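Non-toxic crystal protein (Bacillus thuringiensis, PDB 2D42) is a non-toxic parasporal inclusion protein of unknown function whose structure strikingly resembles that of the aerolysin-type beta-pore-forming toxins. Local coordinates at residues G177-Y182 / Q195-I200. Numbering follows the deposited sequence.
Sequences GIIRYY and QRVNII
Gly177 exchanges a pair of backbone hydrogen bonds with Val197, and Ile179 another with Gln195, joining 177-182 to 195-198 as the antiparallel arms of a beta hairpin. Ile179 N reaches Gln195 O at 2.9 Å, and the return bond from Gln195 N to Ile179 O is nearly straight. Between these pairs, Ile178 and Arg196 form a non-hydrogen-bonded pair, with CA atoms 4.6 Å apart. Ile178 CD1 rests on Arg196 CB at 3.8 Å, the two side chains running side by side; the aliphatic part of the arginine meets the isoleucine, while NE forms a salt bridge with Asp30.

The other face carries Ile179, Gln195 and Val197. Ile179 CD1 meets Val197 CG1 at 4.1 Å, the side chains crossing at about a right angle, and both also touch Leu9 of helix 5-19, where branched apolar residues suit a buried face. A CB on Gly177 would point to this face, close to Val197 CG2; with none there, the methyl packs 3.8 Å from Gly177 O. Gln195 sets CG anti to its backbone N (chi1 166°) and extends beyond it, long enough to bring OE1 to the ring edge of Tyr181. There Tyr181 OH donates to Gln195 OE1 at 2.9 Å, nearly along the C=O axis, with ring and amide planes 57° apart. Ile179 CG2 lies over one face of this ring, offset toward the rim.

Past the strand, Asn198 N-caps helix 199-206: its OD1 accepts from Ile200 N. The hairpin thus combines regular backbone pairing with apolar packing against helix 5-19, and the tyrosine-glutamine bond gives the buried phenol a polar partner while tying the two strands together.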
loop_
_atom_site.group_PDB
_atom_site.type_symbol
_atom_site.label_atom_id
_atom_site.label_comp_id
_atom_site.label_asym_id
_atom_site.label_seq_id
_atom_site.Cartn_x
_atom_site.Cartn_y
_atom_site.Cartn_z
ATOM N N GLY A 177 13.504 12.662 22.187
ATOM C CA GLY A 177 13.753 13.961 21.604
ATOM C C GLY A 177 14.684 14.672 22.570
ATOM O O GLY A 177 14.843 14.241 23.710
ATOM N N ILE A 178 15.322 15.742 22.118
ATOM C CA ILE A 178 16.217 16.501 22.978
ATOM C C ILE A 178 15.735 17.939 22.947
ATOM O O ILE A 178 15.499 18.490 21.874
ATOM C CB ILE A 178 17.679 16.478 22.472
ATOM C CG1 ILE A 178 18.231 15.050 22.494
ATOM C CG2 ILE A 178 18.528 17.404 23.329
ATOM C CD1 ILE A 178 18.239 14.403 23.865
ATOM N N ILE A 179 15.576 18.534 24.121
ATOM C CA ILE A 179 15.134 19.914 24.206
ATOM C C ILE A 179 16.124 20.744 25.017
ATOM O O ILE A 179 16.520 20.362 26.120
ATOM C CB ILE A 179 13.751 20.019 24.866
ATOM C CG1 ILE A 179 12.732 19.185 24.080
ATOM C CG2 ILE A 179 13.319 21.476 24.913
ATOM C CD1 ILE A 179 11.351 19.124 24.723
ATOM N N ARG A 180 16.518 21.882 24.455
ATOM C CA ARG A 180 17.457 22.780 25.109
ATOM C C ARG A 180 16.762 24.023 25.646
ATOM O O ARG A 180 16.075 24.727 24.911
ATOM C CB ARG A 180 18.546 23.197 24.125
ATOM C CG ARG A 180 19.380 22.045 23.638
ATOM C CD ARG A 180 20.521 22.511 22.756
ATOM N NE ARG A 180 21.609 21.550 22.821
ATOM C CZ ARG A 180 22.325 21.320 23.916
ATOM N NH1 ARG A 180 22.069 21.993 25.029
ATOM N NH2 ARG A 180 23.276 20.399 23.908
ATOM N N TYR A 181 16.952 24.282 26.932
ATOM C CA TYR A 181 16.366 25.445 27.596
ATOM C C TYR A 181 17.473 26.191 28.320
ATOM O O TYR A 181 18.547 25.641 28.576
ATOM C CB TYR A 181 15.383 25.026 28.682
ATOM C CG TYR A 181 14.305 24.062 28.291
ATOM C CD1 TYR A 181 13.143 24.503 27.659
ATOM C CD2 TYR A 181 14.398 22.714 28.644
ATOM C CE1 TYR A 181 12.092 23.628 27.400
ATOM C CE2 TYR A 181 13.354 21.829 28.386
ATOM C CZ TYR A 181 12.204 22.296 27.767
ATOM O OH TYR A 181 11.159 21.431 27.531
ATOM N N TYR A 182 17.212 27.442 28.675
ATOM C CA TYR A 182 18.193 28.183 29.440
ATOM C C TYR A 182 17.559 29.250 30.304
ATOM O O TYR A 182 16.456 29.743 30.021
ATOM C CB TYR A 182 19.260 28.814 28.544
ATOM C CG TYR A 182 18.754 29.822 27.552
ATOM C CD1 TYR A 182 18.306 29.422 26.297
ATOM C CD2 TYR A 182 18.754 31.184 27.851
ATOM C CE1 TYR A 182 17.875 30.350 25.360
ATOM C CE2 TYR A 182 18.321 32.129 26.916
ATOM C CZ TYR A 182 17.885 31.699 25.672
ATOM O OH TYR A 182 17.468 32.612 24.733
ATOM N N GLN A 195 17.196 18.612 28.358
ATOM C CA GLN A 195 16.262 17.566 28.739
ATOM C C GLN A 195 16.069 16.536 27.623
ATOM O O GLN A 195 15.944 16.901 26.453
ATOM C CB GLN A 195 14.915 18.218 29.104
ATOM C CG GLN A 195 13.724 17.266 29.216
ATOM C CD GLN A 195 12.375 17.992 29.335
ATOM O OE1 GLN A 195 12.069 18.911 28.568
ATOM N NE2 GLN A 195 11.559 17.561 30.290
ATOM N N ARG A 196 16.084 15.252 27.978
ATOM C CA ARG A 196 15.828 14.197 26.989
ATOM C C ARG A 196 14.417 13.728 27.313
ATOM O O ARG A 196 14.158 13.277 28.426
ATOM C CB ARG A 196 16.780 13.005 27.129
ATOM C CG ARG A 196 16.376 11.818 26.247
ATOM C CD ARG A 196 17.184 10.551 26.538
ATOM N NE ARG A 196 18.566 10.680 26.105
ATOM C CZ ARG A 196 19.614 10.656 26.921
ATOM N NH1 ARG A 196 19.443 10.500 28.227
ATOM N NH2 ARG A 196 20.836 10.807 26.428
ATOM N N VAL A 197 13.507 13.846 26.351
ATOM C CA VAL A 197 12.123 13.448 26.571
ATOM C C VAL A 197 11.707 12.262 25.724
ATOM O O VAL A 197 12.197 12.075 24.609
ATOM C CB VAL A 197 11.146 14.599 26.256
ATOM C CG1 VAL A 197 11.458 15.799 27.136
ATOM C CG2 VAL A 197 11.244 14.977 24.776
ATOM N N ASN A 198 10.793 11.465 26.263
ATOM C CA ASN A 198 10.283 10.312 25.550
ATOM C C ASN A 198 9.185 10.877 24.646
ATOM O O ASN A 198 8.359 11.679 25.095
ATOM C CB ASN A 198 9.690 9.312 26.539
ATOM C CG ASN A 198 9.409 7.962 25.910
ATOM O OD1 ASN A 198 8.938 7.872 24.774
ATOM N ND2 ASN A 198 9.682 6.902 26.658
ATOM N N ILE A 199 9.176 10.477 23.379
ATOM C CA ILE A 199 8.164 10.981 22.457
ATOM C C ILE A 199 6.741 10.654 22.920
ATOM O O ILE A 199 5.802 11.375 22.592
ATOM C CB ILE A 199 8.383 10.436 21.021
ATOM C CG1 ILE A 199 7.495 11.204 20.031
ATOM C CG2 ILE A 199 8.056 8.938 20.963
ATOM C CD1 ILE A 199 7.798 12.704 19.956
ATOM N N ILE A 200 6.571 9.584 23.695
ATOM C CA ILE A 200 5.229 9.234 24.161
ATOM C C ILE A 200 4.704 10.257 25.165
ATOM O O ILE A 200 3.499 10.507 25.240
ATOM C CB ILE A 200 5.182 7.822 24.805
ATOM C CG1 ILE A 200 5.946 7.811 26.129
ATOM C CG2 ILE A 200 5.760 6.789 23.832
ATOM C CD1 ILE A 200 5.846 6.490 26.876
#